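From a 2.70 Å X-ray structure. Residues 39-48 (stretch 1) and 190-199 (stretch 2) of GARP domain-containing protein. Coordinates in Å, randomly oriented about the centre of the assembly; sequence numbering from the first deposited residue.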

# COMPACT_ATOMS: atom_id res chain seq x y z
N GLY A 39 -14.83 2.34 -10.71
CA GLY A 39 -16.19 2.84 -10.57
C GLY A 39 -16.32 4.25 -11.10
O GLY A 39 -17.21 4.51 -11.89
N ALA A 40 -15.40 5.14 -10.70
CA ALA A 40 -15.34 6.54 -11.14
C ALA A 40 -15.19 6.64 -12.65
O ALA A 40 -15.91 7.41 -13.27
CB ALA A 40 -14.21 7.25 -10.45
N LEU A 41 -14.30 5.82 -13.25
CA LEU A 41 -14.09 5.78 -14.70
C LEU A 41 -15.34 5.31 -15.47
O LEU A 41 -15.72 5.95 -16.45
CB LEU A 41 -12.86 4.94 -15.06
CG LEU A 41 -12.64 4.60 -16.53
CD1 LEU A 41 -12.40 5.85 -17.36
CD2 LEU A 41 -11.50 3.66 -16.68
N GLU A 42 -15.95 4.21 -15.06
CA GLU A 42 -17.14 3.70 -15.73
C GLU A 42 -18.32 4.67 -15.64
O GLU A 42 -19.06 4.80 -16.61
CB GLU A 42 -17.47 2.30 -15.23
CG GLU A 42 -16.42 1.28 -15.68
CD GLU A 42 -16.31 0.99 -17.17
OE1 GLU A 42 -17.36 0.87 -17.84
OE2 GLU A 42 -15.16 0.87 -17.66
N GLU A 43 -18.45 5.41 -14.54
CA GLU A 43 -19.48 6.45 -14.42
C GLU A 43 -19.21 7.59 -15.41
O GLU A 43 -20.15 8.12 -15.99
CB GLU A 43 -19.55 7.01 -13.00
CG GLU A 43 -20.91 6.81 -12.34
CD GLU A 43 -21.81 8.03 -12.28
OE1 GLU A 43 -22.12 8.48 -11.15
OE2 GLU A 43 -22.22 8.53 -13.35
N SER A 44 -17.91 7.95 -15.62
CA SER A 44 -17.51 9.01 -16.56
C SER A 44 -17.77 8.58 -17.99
O SER A 44 -18.13 9.42 -18.82
CB SER A 44 -16.07 9.43 -16.34
OG SER A 44 -15.12 8.48 -16.81
N LYS A 45 -17.66 7.28 -18.26
CA LYS A 45 -17.95 6.75 -19.59
C LYS A 45 -19.48 6.69 -19.82
O LYS A 45 -19.92 6.89 -20.96
CB LYS A 45 -17.29 5.39 -19.80
CG LYS A 45 -15.78 5.46 -20.05
CD LYS A 45 -15.25 4.06 -20.30
CE LYS A 45 -13.76 4.00 -20.50
NZ LYS A 45 -13.24 2.64 -20.17
N LYS A 46 -20.29 6.49 -18.75
CA LYS A 46 -21.76 6.47 -18.86
C LYS A 46 -22.30 7.88 -19.07
O LYS A 46 -23.26 8.06 -19.80
CB LYS A 46 -22.47 5.79 -17.66
CG LYS A 46 -22.22 4.28 -17.54
CD LYS A 46 -22.71 3.71 -16.19
CE LYS A 46 -21.70 2.78 -15.52
NZ LYS A 46 -21.75 2.85 -14.02
N ALA A 47 -21.68 8.87 -18.41
CA ALA A 47 -22.02 10.28 -18.55
C ALA A 47 -21.68 10.77 -19.97
O ALA A 47 -22.46 11.52 -20.55
CB ALA A 47 -21.26 11.09 -17.51
N ALA A 48 -20.55 10.31 -20.55
CA ALA A 48 -20.14 10.68 -21.90
C ALA A 48 -21.07 10.07 -22.96
O ALA A 48 -21.41 10.73 -23.94
CB ALA A 48 -18.69 10.27 -22.16
N GLU A 190 -8.43 12.62 -8.46
CA GLU A 190 -8.47 13.08 -9.85
C GLU A 190 -9.48 12.25 -10.70
O GLU A 190 -10.05 12.82 -11.63
CB GLU A 190 -7.07 12.95 -10.49
CG GLU A 190 -6.04 13.98 -10.08
CD GLU A 190 -4.59 13.64 -10.44
OE1 GLU A 190 -4.37 12.88 -11.41
OE2 GLU A 190 -3.67 14.14 -9.74
N THR A 191 -9.64 10.92 -10.43
CA THR A 191 -10.62 10.10 -11.19
C THR A 191 -12.03 10.49 -10.77
O THR A 191 -12.91 10.66 -11.62
CB THR A 191 -10.45 8.57 -11.08
OG1 THR A 191 -9.09 8.16 -10.83
CG2 THR A 191 -10.96 7.87 -12.32
N VAL A 192 -12.23 10.67 -9.46
CA VAL A 192 -13.52 11.07 -8.89
C VAL A 192 -13.91 12.46 -9.41
O VAL A 192 -15.05 12.63 -9.81
CB VAL A 192 -13.47 10.97 -7.33
CG1 VAL A 192 -14.68 11.61 -6.69
CG2 VAL A 192 -13.32 9.51 -6.87
N ARG A 193 -12.94 13.41 -9.47
CA ARG A 193 -13.12 14.80 -9.94
C ARG A 193 -13.56 14.85 -11.39
O ARG A 193 -14.44 15.63 -11.74
CB ARG A 193 -11.84 15.61 -9.74
CG ARG A 193 -12.07 17.02 -9.23
CD ARG A 193 -10.78 17.79 -8.97
NE ARG A 193 -9.97 17.21 -7.88
CZ ARG A 193 -8.75 16.71 -8.04
NH1 ARG A 193 -8.17 16.72 -9.24
NH2 ARG A 193 -8.09 16.20 -7.01
N ALA A 194 -12.96 14.00 -12.23
CA ALA A 194 -13.28 13.89 -13.64
C ALA A 194 -14.61 13.18 -13.85
O ALA A 194 -15.34 13.51 -14.77
CB ALA A 194 -12.16 13.16 -14.36
N ALA A 195 -14.97 12.24 -12.97
CA ALA A 195 -16.27 11.54 -13.03
C ALA A 195 -17.39 12.51 -12.73
O ALA A 195 -18.44 12.45 -13.36
CB ALA A 195 -16.30 10.40 -12.03
N ASP A 196 -17.16 13.43 -11.77
CA ASP A 196 -18.12 14.48 -11.38
C ASP A 196 -18.24 15.50 -12.49
O ASP A 196 -19.34 15.94 -12.80
CB ASP A 196 -17.69 15.19 -10.07
CG ASP A 196 -17.59 14.31 -8.83
OD1 ASP A 196 -18.18 13.20 -8.83
OD2 ASP A 196 -16.91 14.74 -7.85
N ALA A 197 -17.09 15.87 -13.11
CA ALA A 197 -17.00 16.80 -14.23
C ALA A 197 -17.80 16.29 -15.43
O ALA A 197 -18.52 17.08 -16.04
CB ALA A 197 -15.54 16.99 -14.61
N ALA A 198 -17.72 14.97 -15.73
CA ALA A 198 -18.47 14.33 -16.82
C ALA A 198 -19.98 14.28 -16.50
O ALA A 198 -20.77 14.52 -17.39
CB ALA A 198 -17.94 12.93 -17.09
N ASP A 199 -20.36 14.04 -15.25
CA ASP A 199 -21.77 14.00 -14.83
C ASP A 199 -22.44 15.36 -15.01
O ASP A 199 -23.51 15.43 -15.60
CB ASP A 199 -21.91 13.53 -13.37
CG ASP A 199 -21.88 12.03 -13.18
OD1 ASP A 199 -22.32 11.30 -14.11
OD2 ASP A 199 -21.44 11.57 -12.10

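Two helices, distant in sequence, pack side by side in nearly the same direction through a seam of small side chains, with no hydrogen bond between them and one close pair of acidic groups. The axes cross at 18° and approach to 8.2 Å, a close spacing that goes with small residues facing each other at the tightest point, where the CA atoms of Ser44 and Ala195 lie 4.5 Å apart. The contact is modest, burying 388 Å² over both sides.

At its N-terminal end, Ala40 points toward the partner and meets three residues. Its CB lies 3.8 Å from Thr191 CG2 and 4.3 Å from Val192 CG2, while its carbonyl O sits 3.3 Å from Ala195 CB. Ala195 CB therefore packs against backbone as well as against Ala40 CB, 4.1 Å away. Ala40 O is not left without a partner, since it accepts the helical hydrogen bond from Ser44 N at 3.1 Å.

One turn on, Ser44 CB rests 3.9 Å from Ala195 CA. The serine hydroxyl turns back into its own helix: with chi1 in p, Ser44 OG donates to Leu41 O at 2.6 Å, so the residue contributes packing rather than a polar link across the seam. Ala198 CB then approaches Ser44 O at 3.9 Å and Ala47 CB at 3.8 Å, and Ala47 CB also reaches Ala198 O at 3.5 Å.

The charged exception in this seam of small side chains is Glu43 with Asp199. Glu43 OE2 and Asp199 OD1 are 2.9 Å apart, and Glu43 OE1 lies 3.3 Å from Asp199 OD2. As two acceptors, the carboxylates would repel if both were charged; the coordinates do not settle their protonation.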